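Local coordinates for protein cytochrome c-552 (Thiobacillus ferrooxidans, PDB 1H1O) that carries electrons in the periplasm as a diheme, high-potential c-type cytochrome, at residues Val18-Thr23 with Pro30-Leu35; Ala36-Ser41 with Pro88-Ser93; Tyr42-Leu47 with Lys75-Ala80. One frame throughout, in Å; residues are numbered along the deposited sequence.

Contacts 1 and 3 form part of the pocket of the first heme, and contact 2 adjoins both. Contact 1 holds the axial histidine on one side of the porphyrin, while contact 3 packs two helices against the porphyrin's rim; their centres lie about 15 Å apart, and the two meet where L35 CB approaches M43 CE at 3.5 Å. Contact 2 does not reach this heme's iron, but it follows directly along the chain from contact 1 and touches it through R34 O and M90 CE, 3.3 Å apart. Contact 3 is nested within the loop that contact 2 closes, and Q38 CB lies 3.4 Å from M43 SD.

Contact 1 (Val18-Thr23 with Pro30-Leu35); sequences VCHGMT and PIVPRL. With HEM (protoporphyrin IX containing Fe), chain D.
The imidazole of H20 is sandwiched between two aliphatic side chains and gripped at two points of its rim. Over the centre of one face sits L35 CD1, 3.2 Å above the ring plane, a tight CH-pi contact. The opposite face takes CG1 of V32, 3.8 Å from the ring centroid and tilted further off the normal. At the edge, ND1 donates to the carbonyl oxygen of P33 over 2.8 Å, with an N-H...O angle of 154°; the oxygen lies in the ring plane, and the donor approaches nearly along the C=O axis. The other nitrogen, NE2, binds the heme iron at 2.0 Å, and M64 SD supplies the second protein ligand.

This is the CXXCH motif of c-type cytochromes, here C16 to H20, a run that takes in the short helix 17-20; G21 leaves it at positive phi. C19 turns its sulfur to the vinyl-derived CAC of the heme, consistent with a thioether link. A proline carbonyl accepting a hydrogen bond from the proximal histidine is familiar from this family; it fixes the ring's rotation and would probably make the imidazole a stronger donor to iron.

L35 reaches the ring with CG anti to its carbonyl carbon (chi1 -53°), and both methyls lie near the imidazole. An alanine here would remove CG and both methyls from this face and would probably leave the ring less firmly held in its orientation. V32 divides its branches: CG1 touches the ring and also the carbonyl oxygen of C19 at 3.5 Å, whereas CG2 faces heme CMD at 3.7 Å. Beside it, P33 lays its own ring along the porphyrin rim, with CD 3.3 Å from heme CAD and CG 3.5 Å from CHA.

Contact 2 (Ala36-Ser41 with Pro88-Ser93); sequences AGQHKS and PPMQSS
The extended chain that leads into helix 40-51 is met here by the connection running from helix 73-85 to helix 100-109, on the way from the first heme-bearing half of this diheme cytochrome to the second. One backbone hydrogen bond joins them: M90 N donates to A36 O over 3.0 Å and almost straight, at 176°, although the donor stands well above the carbonyl plane. The nearest CA atoms are those of G37 and P89, 4.5 Å apart. G37 has positive phi, and a side chain there would collide with P89 CB; its backbone is also hydrogen-bonded to F83. Next to this point A36 CB points at the loop and rests 3.5 Å from P88 O, after the cis peptide that precedes P88.

The M90 side chain curls back to the carbonyl of A36. With CG in the crowded position between backbone N and carbonyl carbon (chi1 63°) and a further bend at chi3, its methyl CE comes back to 3.2 Å from A36 O. The M90 and Q38 side chains cross obliquely, with CE of M90 3.9 Å from NE2 of Q38. At the other end of the Q38 amide, OE1 accepts from R135 N and, at 3.1 Å on an in-plane lone pair, from the backbone N of H39, the N-cap residue of helix 40-51.

Contact 3 (Tyr42-Leu47 with Lys75-Ala80); sequences YMEAQL and KITALA. With HEM (protoporphyrin IX containing Fe), chain D.
Small and branched aliphatic groups make the centre of this helix pair, in which helix 40-51 packs against helix 73-85 beside the heme of the first cytochrome c domain. The axes of the two short segments approach to 8.5 Å and run roughly antiparallel, at 140°. The small A80 is at the closest point, its CB 3.7 Å from M43 CB, methyl against methylene. A turn further along helix 40-51, L47 CB lies 3.8 Å from I76 CG2, and the CG1 branch of I76 comes alongside the same carbon. I76 then continues over K48 and K51 of that helix.

From this centre the side chains fan out to the porphyrin. L47 brings CD2 to within 3.4 Å of heme CHB, while L79, from the partner helix, sets CD1 at 3.4 Å from methyl CMB, so L47 lies over this corner of the macrocycle and L79 at its edge. M43, bent at chi2 and chi3, curls its sulfur toward methyl CMA instead.

Farther out, polar groups take over. The hydroxyl OH of Y42 donates to propionate oxygen O2A of the heme over 2.6 Å, with the carboxylate at the edge of the phenol ring and Q46 CG lying over one ring face. R156 also bonds to this hydroxyl, which would probably polarise it toward the propionate.

On the side away from the heme, E44 leaves its backbone with an unusual chi1 of -147°, so that CG rests 3.5 Å from I76 CG2, the two side chains crossing at about a right angle. Beyond CG the chain is extended and runs alongside T77. There T77 OG1, whose main partner is S73 O, stands 3.2 Å from E44 OE2.

Contact 1 (Val18-Thr23 with Pro30-Leu35)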
loop_
_atom_site.group_PDB
_atom_site.type_symbol
_atom_site.label_atom_id
_atom_site.label_comp_id
_atom_site.label_asym_id
_atom_site.label_seq_id
_atom_site.Cartn_x
_atom_site.Cartn_y
_atom_site.Cartn_z
ATOM N N VAL A 18 -4.322 -11.606 12.450
ATOM C CA VAL A 18 -3.953 -12.956 12.053
ATOM C C VAL A 18 -3.144 -12.784 10.771
ATOM O O VAL A 18 -2.070 -13.356 10.607
ATOM C CB VAL A 18 -5.175 -13.829 11.740
ATOM C CG1 VAL A 18 -4.718 -15.149 11.172
ATOM C CG2 VAL A 18 -5.997 -14.049 12.988
ATOM N N CYS A 19 -3.654 -11.955 9.872
ATOM C CA CYS A 19 -2.969 -11.725 8.606
ATOM C C CYS A 19 -2.029 -10.544 8.566
ATOM O O CYS A 19 -0.916 -10.669 8.053
ATOM C CB CYS A 19 -3.985 -11.566 7.498
ATOM S SG CYS A 19 -5.012 -12.983 7.417
ATOM N N HIS A 20 -2.479 -9.405 9.091
ATOM C CA HIS A 20 -1.672 -8.185 9.078
ATOM C C HIS A 20 -0.567 -8.181 10.103
ATOM O O HIS A 20 0.132 -7.182 10.289
ATOM C CB HIS A 20 -2.563 -6.962 9.261
ATOM C CG HIS A 20 -3.450 -6.702 8.087
ATOM N ND1 HIS A 20 -2.980 -6.164 6.909
ATOM C CD2 HIS A 20 -4.758 -6.980 7.882
ATOM C CE1 HIS A 20 -3.962 -6.123 6.026
ATOM N NE2 HIS A 20 -5.053 -6.613 6.590
ATOM N N GLY A 21 -0.399 -9.312 10.769
ATOM C CA GLY A 21 0.659 -9.402 11.738
ATOM C C GLY A 21 0.393 -8.564 12.958
ATOM O O GLY A 21 -0.661 -7.943 13.108
ATOM N N MET A 22 1.394 -8.534 13.819
ATOM C CA MET A 22 1.308 -7.836 15.078
ATOM C C MET A 22 2.657 -7.204 15.377
ATOM O O MET A 22 3.660 -7.556 14.762
ATOM C CB MET A 22 0.919 -8.877 16.121
ATOM C CG MET A 22 1.007 -8.497 17.559
ATOM S SD MET A 22 0.777 -10.048 18.442
ATOM C CE MET A 22 2.405 -10.815 18.159
ATOM N N THR A 23 2.670 -6.268 16.318
ATOM C CA THR A 23 3.889 -5.567 16.704
ATOM C C THR A 23 5.186 -6.352 16.497
ATOM O O THR A 23 6.176 -5.790 16.027
ATOM C CB THR A 23 3.814 -5.109 18.177
ATOM O OG1 THR A 23 2.781 -4.125 18.316
ATOM C CG2 THR A 23 5.150 -4.513 18.626
ATOM N N PRO A 30 3.795 -11.578 1.736
ATOM C CA PRO A 30 4.183 -10.330 1.061
ATOM C C PRO A 30 2.980 -9.536 0.506
ATOM O O PRO A 30 3.003 -8.299 0.478
ATOM C CB PRO A 30 5.106 -10.819 -0.040
ATOM C CG PRO A 30 5.776 -12.004 0.612
ATOM C CD PRO A 30 4.634 -12.704 1.293
ATOM N N ILE A 31 1.928 -10.240 0.092
ATOM C CA ILE A 31 0.744 -9.582 -0.456
ATOM C C ILE A 31 -0.186 -8.981 0.586
ATOM O O ILE A 31 -1.178 -8.352 0.234
ATOM C CB ILE A 31 -0.086 -10.536 -1.297
ATOM C CG1 ILE A 31 -0.311 -11.831 -0.510
ATOM C CG2 ILE A 31 0.583 -10.747 -2.632
ATOM C CD1 ILE A 31 -1.330 -12.763 -1.109
ATOM N N VAL A 32 0.098 -9.205 1.863
ATOM C CA VAL A 32 -0.727 -8.617 2.913
ATOM C C VAL A 32 0.070 -7.405 3.337
ATOM O O VAL A 32 1.170 -7.520 3.861
ATOM C CB VAL A 32 -0.923 -9.534 4.123
ATOM C CG1 VAL A 32 -1.745 -8.802 5.175
ATOM C CG2 VAL A 32 -1.652 -10.801 3.707
ATOM N N PRO A 33 -0.477 -6.216 3.104
ATOM C CA PRO A 33 0.233 -4.994 3.467
ATOM C C PRO A 33 0.273 -4.732 4.944
ATOM O O PRO A 33 -0.633 -5.125 5.695
ATOM C CB PRO A 33 -0.551 -3.922 2.735
ATOM C CG PRO A 33 -1.955 -4.412 2.903
ATOM C CD PRO A 33 -1.831 -5.912 2.621
ATOM N N ARG A 34 1.347 -4.072 5.354
ATOM C CA ARG A 34 1.507 -3.670 6.733
ATOM C C ARG A 34 0.525 -2.513 6.856
ATOM O O ARG A 34 0.265 -1.810 5.880
ATOM C CB ARG A 34 2.948 -3.218 6.971
ATOM C CG ARG A 34 3.920 -4.377 6.792
ATOM C CD ARG A 34 5.359 -3.963 6.943
ATOM N NE ARG A 34 6.229 -5.118 6.754
ATOM C CZ ARG A 34 7.256 -5.147 5.914
ATOM N NH1 ARG A 34 7.537 -4.076 5.178
ATOM N NH2 ARG A 34 8.008 -6.235 5.821
ATOM N N LEU A 35 -0.031 -2.324 8.042
ATOM C CA LEU A 35 -1.010 -1.270 8.256
ATOM C C LEU A 35 -0.556 -0.209 9.235
ATOM O O LEU A 35 -1.104 0.896 9.250
ATOM C CB LEU A 35 -2.313 -1.879 8.765
ATOM C CG LEU A 35 -2.858 -3.000 7.885
ATOM C CD1 LEU A 35 -4.193 -3.496 8.456
ATOM C CD2 LEU A 35 -3.021 -2.480 6.465
HETATM C CHA HEM D . -5.413 -5.142 2.757
HETATM C CHB HEM D . -7.626 -3.653 6.749
HETATM C CHC HEM D . -8.245 -8.246 8.071
HETATM C CHD HEM D . -5.954 -9.727 4.178
HETATM C C1A HEM D . -5.966 -4.308 3.731
HETATM C C2A HEM D . -6.016 -2.861 3.674
HETATM C C3A HEM D . -6.640 -2.439 4.810
HETATM C C4A HEM D . -6.965 -3.644 5.544
HETATM C CMA HEM D . -6.969 -1.041 5.270
HETATM C CAA HEM D . -5.473 -2.015 2.548
HETATM C CBA HEM D . -4.040 -1.506 2.820
HETATM C CGA HEM D . -3.470 -0.732 1.781
HETATM O O1A HEM D . -2.225 -0.462 1.921
HETATM O O2A HEM D . -4.100 -0.329 0.781
HETATM C C1B HEM D . -7.985 -4.786 7.452
HETATM C C2B HEM D . -8.721 -4.739 8.693
HETATM C C3B HEM D . -8.927 -6.036 9.059
HETATM C C4B HEM D . -8.278 -6.857 8.052
HETATM C CMB HEM D . -9.160 -3.451 9.366
HETATM C CAB HEM D . -9.673 -6.589 10.246
HETATM C CBB HEM D . -11.181 -6.217 10.298
HETATM C C1C HEM D . -7.668 -9.055 7.140
HETATM C C2C HEM D . -7.661 -10.497 7.193
HETATM C C3C HEM D . -7.012 -10.897 6.070
HETATM C C4C HEM D . -6.627 -9.726 5.369
HETATM C CMC HEM D . -8.291 -11.288 8.308
HETATM C CAC HEM D . -6.717 -12.319 5.563
HETATM C CBC HEM D . -7.990 -13.201 5.398
HETATM C C1D HEM D . -5.594 -8.608 3.442
HETATM C C2D HEM D . -4.915 -8.680 2.163
HETATM C C3D HEM D . -4.793 -7.401 1.761
HETATM C C4D HEM D . -5.361 -6.548 2.805
HETATM C CMD HEM D . -4.502 -9.966 1.488
HETATM C CAD HEM D . -4.229 -6.862 0.491
HETATM C CBD HEM D . -5.400 -7.136 -0.589
HETATM C CGD HEM D . -5.406 -6.337 -1.741
HETATM O O1D HEM D . -4.411 -6.355 -2.490
HETATM O O2D HEM D . -6.410 -5.637 -2.059
HETATM N NA HEM D . -6.543 -4.769 4.869
HETATM N NB HEM D . -7.715 -6.084 7.064
HETATM N NC HEM D . -7.020 -8.598 6.008
HETATM N ND HEM D . -5.850 -7.314 3.813
HETATM FE FE HEM D . -6.753 -6.703 5.449
#

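Contact 2 (Ala36-Ser41 with Pro88-Ser93)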
loop_
_atom_site.group_PDB
_atom_site.type_symbol
_atom_site.label_atom_id
_atom_site.label_comp_id
_atom_site.label_asym_id
_atom_site.label_seq_id
_atom_site.Cartn_x
_atom_site.Cartn_y
_atom_site.Cartn_z
ATOM N N ALA A 36 0.425 -0.560 10.062
ATOM C CA ALA A 36 0.960 0.349 11.066
ATOM C C ALA A 36 1.334 1.732 10.504
ATOM O O ALA A 36 2.116 1.849 9.557
ATOM C CB ALA A 36 2.175 -0.283 11.736
ATOM N N GLY A 37 0.759 2.774 11.088
ATOM C CA GLY A 37 1.085 4.117 10.651
ATOM C C GLY A 37 0.450 4.585 9.359
ATOM O O GLY A 37 0.695 5.714 8.931
ATOM N N GLN A 38 -0.353 3.738 8.721
ATOM C CA GLN A 38 -1.005 4.144 7.484
ATOM C C GLN A 38 -1.967 5.254 7.907
ATOM O O GLN A 38 -2.507 5.222 9.016
ATOM C CB GLN A 38 -1.768 2.972 6.868
ATOM C CG GLN A 38 -2.280 3.227 5.452
ATOM C CD GLN A 38 -1.185 3.771 4.533
ATOM O OE1 GLN A 38 -1.027 4.983 4.394
ATOM N NE2 GLN A 38 -0.405 2.869 3.931
ATOM N N HIS A 39 -2.178 6.236 7.043
ATOM C CA HIS A 39 -3.057 7.347 7.389
ATOM C C HIS A 39 -4.511 6.926 7.550
ATOM O O HIS A 39 -5.023 6.088 6.802
ATOM C CB HIS A 39 -2.914 8.451 6.345
ATOM C CG HIS A 39 -1.498 8.883 6.143
ATOM N ND1 HIS A 39 -0.730 9.396 7.165
ATOM C CD2 HIS A 39 -0.688 8.810 5.060
ATOM C CE1 HIS A 39 0.496 9.616 6.722
ATOM N NE2 HIS A 39 0.547 9.267 5.448
ATOM N N LYS A 40 -5.160 7.510 8.552
ATOM C CA LYS A 40 -6.545 7.210 8.878
ATOM C C LYS A 40 -7.470 7.249 7.669
ATOM O O LYS A 40 -8.111 6.257 7.329
ATOM C CB LYS A 40 -7.047 8.177 9.960
ATOM C CG LYS A 40 -6.363 7.986 11.319
ATOM C CD LYS A 40 -6.926 8.910 12.401
ATOM C CE LYS A 40 -6.366 10.329 12.306
ATOM N NZ LYS A 40 -4.914 10.364 12.642
ATOM N N SER A 41 -7.540 8.403 7.020
ATOM C CA SER A 41 -8.399 8.556 5.860
ATOM C C SER A 41 -8.123 7.485 4.821
ATOM O O SER A 41 -9.039 7.009 4.165
ATOM C CB SER A 41 -8.193 9.930 5.236
ATOM O OG SER A 41 -6.804 10.191 5.124
ATOM N N PRO A 88 5.878 -0.007 16.102
ATOM C CA PRO A 88 6.496 0.967 15.196
ATOM C C PRO A 88 5.754 0.978 13.866
ATOM O O PRO A 88 5.273 -0.066 13.414
ATOM C CB PRO A 88 7.925 0.433 15.022
ATOM C CG PRO A 88 8.077 -0.647 16.084
ATOM C CD PRO A 88 6.705 -1.219 16.201
ATOM N N PRO A 89 5.632 2.158 13.229
ATOM C CA PRO A 89 4.941 2.240 11.937
ATOM C C PRO A 89 5.602 1.249 10.983
ATOM O O PRO A 89 6.737 0.847 11.216
ATOM C CB PRO A 89 5.147 3.694 11.518
ATOM C CG PRO A 89 6.400 4.111 12.279
ATOM C CD PRO A 89 6.163 3.473 13.621
ATOM N N MET A 90 4.899 0.853 9.927
ATOM C CA MET A 90 5.444 -0.118 8.981
ATOM C C MET A 90 6.898 0.172 8.630
ATOM O O MET A 90 7.241 1.271 8.187
ATOM C CB MET A 90 4.597 -0.165 7.715
ATOM C CG MET A 90 4.573 1.115 6.943
ATOM S SD MET A 90 3.405 0.951 5.603
ATOM C CE MET A 90 1.813 1.030 6.508
ATOM N N GLN A 91 7.746 -0.833 8.836
ATOM C CA GLN A 91 9.172 -0.703 8.585
ATOM C C GLN A 91 9.711 -1.821 7.726
ATOM O O GLN A 91 9.133 -2.896 7.644
ATOM C CB GLN A 91 9.966 -0.768 9.886
ATOM C CG GLN A 91 9.700 0.289 10.916
ATOM C CD GLN A 91 10.795 0.280 11.955
ATOM O OE1 GLN A 91 11.262 -0.785 12.352
ATOM N NE2 GLN A 91 11.219 1.460 12.398
ATOM N N SER A 92 10.854 -1.562 7.113
ATOM C CA SER A 92 11.497 -2.573 6.304
ATOM C C SER A 92 11.711 -3.784 7.206
ATOM O O SER A 92 11.994 -3.642 8.399
ATOM C CB SER A 92 12.849 -2.068 5.802
ATOM O OG SER A 92 13.617 -3.149 5.300
ATOM N N SER A 93 11.566 -4.972 6.640
ATOM C CA SER A 93 11.758 -6.198 7.393
ATOM C C SER A 93 13.253 -6.468 7.515
ATOM O O SER A 93 13.698 -7.172 8.424
ATOM C CB SER A 93 11.095 -7.364 6.666
ATOM O OG SER A 93 11.671 -7.549 5.382
#

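Contact 3 (Tyr42-Leu47 with Lys75-Ala80)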
loop_
_atom_site.group_PDB
_atom_site.type_symbol
_atom_site.label_atom_id
_atom_site.label_comp_id
_atom_site.label_asym_id
_atom_site.label_seq_id
_atom_site.Cartn_x
_atom_site.Cartn_y
_atom_site.Cartn_z
ATOM N N TYR A 42 -6.866 7.110 4.652
ATOM C CA TYR A 42 -6.574 6.091 3.663
ATOM C C TYR A 42 -7.152 4.740 4.096
ATOM O O TYR A 42 -7.889 4.091 3.337
ATOM C CB TYR A 42 -5.074 5.939 3.446
ATOM C CG TYR A 42 -4.794 4.868 2.422
ATOM C CD1 TYR A 42 -4.986 5.119 1.068
ATOM C CD2 TYR A 42 -4.382 3.592 2.807
ATOM C CE1 TYR A 42 -4.777 4.139 0.125
ATOM C CE2 TYR A 42 -4.161 2.598 1.864
ATOM C CZ TYR A 42 -4.361 2.882 0.522
ATOM O OH TYR A 42 -4.115 1.939 -0.444
ATOM N N MET A 43 -6.802 4.327 5.313
ATOM C CA MET A 43 -7.271 3.059 5.870
ATOM C C MET A 43 -8.770 3.018 5.717
ATOM O O MET A 43 -9.350 2.051 5.212
ATOM C CB MET A 43 -6.939 2.973 7.362
ATOM C CG MET A 43 -5.472 2.917 7.700
ATOM S SD MET A 43 -4.721 1.403 7.084
ATOM C CE MET A 43 -5.045 0.253 8.501
ATOM N N GLU A 44 -9.393 4.099 6.161
ATOM C CA GLU A 44 -10.832 4.235 6.131
ATOM C C GLU A 44 -11.361 4.072 4.723
ATOM O O GLU A 44 -12.329 3.344 4.501
ATOM C CB GLU A 44 -11.214 5.603 6.673
ATOM C CG GLU A 44 -12.522 5.654 7.418
ATOM C CD GLU A 44 -12.810 7.049 7.928
ATOM O OE1 GLU A 44 -13.278 7.881 7.122
ATOM O OE2 GLU A 44 -12.549 7.317 9.126
ATOM N N ALA A 45 -10.729 4.755 3.766
ATOM C CA ALA A 45 -11.171 4.663 2.378
ATOM C C ALA A 45 -11.085 3.222 1.887
ATOM O O ALA A 45 -12.025 2.717 1.275
ATOM C CB ALA A 45 -10.327 5.564 1.491
ATOM N N GLN A 46 -9.967 2.554 2.162
ATOM C CA GLN A 46 -9.811 1.174 1.718
ATOM C C GLN A 46 -10.867 0.262 2.318
ATOM O O GLN A 46 -11.564 -0.445 1.601
ATOM C CB GLN A 46 -8.418 0.651 2.054
ATOM C CG GLN A 46 -7.318 1.411 1.357
ATOM C CD GLN A 46 -7.708 1.857 -0.041
ATOM O OE1 GLN A 46 -7.729 3.058 -0.338
ATOM N NE2 GLN A 46 -8.028 0.898 -0.905
ATOM N N LEU A 47 -11.002 0.289 3.636
ATOM C CA LEU A 47 -11.996 -0.549 4.291
ATOM C C LEU A 47 -13.397 -0.329 3.737
ATOM O O LEU A 47 -14.157 -1.285 3.576
ATOM C CB LEU A 47 -11.982 -0.310 5.794
ATOM C CG LEU A 47 -10.764 -0.935 6.475
ATOM C CD1 LEU A 47 -10.703 -0.449 7.915
ATOM C CD2 LEU A 47 -10.834 -2.472 6.387
ATOM N N LYS A 75 -16.631 0.924 13.237
ATOM C CA LYS A 75 -15.463 0.055 13.337
ATOM C C LYS A 75 -14.421 0.453 12.316
ATOM O O LYS A 75 -13.231 0.517 12.627
ATOM C CB LYS A 75 -15.850 -1.412 13.132
ATOM C CG LYS A 75 -15.707 -2.269 14.387
ATOM C CD LYS A 75 -16.780 -1.952 15.437
ATOM C CE LYS A 75 -16.563 -0.614 16.148
ATOM N NZ LYS A 75 -17.743 -0.262 16.994
ATOM N N ILE A 76 -14.867 0.716 11.093
ATOM C CA ILE A 76 -13.936 1.125 10.053
ATOM C C ILE A 76 -13.092 2.250 10.614
ATOM O O ILE A 76 -11.869 2.184 10.607
ATOM C CB ILE A 76 -14.678 1.595 8.794
ATOM C CG1 ILE A 76 -15.246 0.374 8.070
ATOM C CG2 ILE A 76 -13.738 2.381 7.884
ATOM C CD1 ILE A 76 -16.016 0.696 6.815
ATOM N N THR A 77 -13.751 3.271 11.140
ATOM C CA THR A 77 -13.041 4.405 11.715
ATOM C C THR A 77 -12.193 4.003 12.916
ATOM O O THR A 77 -11.062 4.466 13.085
ATOM C CB THR A 77 -14.027 5.492 12.154
ATOM O OG1 THR A 77 -14.781 5.931 11.015
ATOM C CG2 THR A 77 -13.277 6.679 12.775
ATOM N N ALA A 78 -12.747 3.141 13.760
ATOM C CA ALA A 78 -12.030 2.694 14.945
ATOM C C ALA A 78 -10.737 2.006 14.534
ATOM O O ALA A 78 -9.660 2.293 15.060
ATOM C CB ALA A 78 -12.906 1.738 15.753
ATOM N N LEU A 79 -10.861 1.090 13.586
ATOM C CA LEU A 79 -9.717 0.345 13.091
ATOM C C LEU A 79 -8.720 1.267 12.412
ATOM O O LEU A 79 -7.517 1.215 12.693
ATOM C CB LEU A 79 -10.189 -0.724 12.111
ATOM C CG LEU A 79 -11.047 -1.812 12.758
ATOM C CD1 LEU A 79 -11.591 -2.750 11.701
ATOM C CD2 LEU A 79 -10.195 -2.562 13.773
ATOM N N ALA A 80 -9.223 2.110 11.518
ATOM C CA ALA A 80 -8.369 3.045 10.799
ATOM C C ALA A 80 -7.505 3.777 11.814
ATOM O O ALA A 80 -6.287 3.904 11.649
ATOM C CB ALA A 80 -9.224 4.038 10.025
HETATM C CHA HEM D . -5.413 -5.142 2.757
HETATM C CHB HEM D . -7.626 -3.653 6.749
HETATM C CHC HEM D . -8.245 -8.246 8.071
HETATM C CHD HEM D . -5.954 -9.727 4.178
HETATM C C1A HEM D . -5.966 -4.308 3.731
HETATM C C2A HEM D . -6.016 -2.861 3.674
HETATM C C3A HEM D . -6.640 -2.439 4.810
HETATM C C4A HEM D . -6.965 -3.644 5.544
HETATM C CMA HEM D . -6.969 -1.041 5.270
HETATM C CAA HEM D . -5.473 -2.015 2.548
HETATM C CBA HEM D . -4.040 -1.506 2.820
HETATM C CGA HEM D . -3.470 -0.732 1.781
HETATM O O1A HEM D . -2.225 -0.462 1.921
HETATM O O2A HEM D . -4.100 -0.329 0.781
HETATM C C1B HEM D . -7.985 -4.786 7.452
HETATM C C2B HEM D . -8.721 -4.739 8.693
HETATM C C3B HEM D . -8.927 -6.036 9.059
HETATM C C4B HEM D . -8.278 -6.857 8.052
HETATM C CMB HEM D . -9.160 -3.451 9.366
HETATM C CAB HEM D . -9.673 -6.589 10.246
HETATM C CBB HEM D . -11.181 -6.217 10.298
HETATM C C1C HEM D . -7.668 -9.055 7.140
HETATM C C2C HEM D . -7.661 -10.497 7.193
HETATM C C3C HEM D . -7.012 -10.897 6.070
HETATM C C4C HEM D . -6.627 -9.726 5.369
HETATM C CMC HEM D . -8.291 -11.288 8.308
HETATM C CAC HEM D . -6.717 -12.319 5.563
HETATM C CBC HEM D . -7.990 -13.201 5.398
HETATM C C1D HEM D . -5.594 -8.608 3.442
HETATM C C2D HEM D . -4.915 -8.680 2.163
HETATM C C3D HEM D . -4.793 -7.401 1.761
HETATM C C4D HEM D . -5.361 -6.548 2.805
HETATM C CMD HEM D . -4.502 -9.966 1.488
HETATM C CAD HEM D . -4.229 -6.862 0.491
HETATM C CBD HEM D . -5.400 -7.136 -0.589
HETATM C CGD HEM D . -5.406 -6.337 -1.741
HETATM O O1D HEM D . -4.411 -6.355 -2.490
HETATM O O2D HEM D . -6.410 -5.637 -2.059
HETATM N NA HEM D . -6.543 -4.769 4.869
HETATM N NB HEM D . -7.715 -6.084 7.064
HETATM N NC HEM D . -7.020 -8.598 6.008
HETATM N ND HEM D . -5.850 -7.314 3.813
HETATM FE FE HEM D . -6.753 -6.703 5.449
#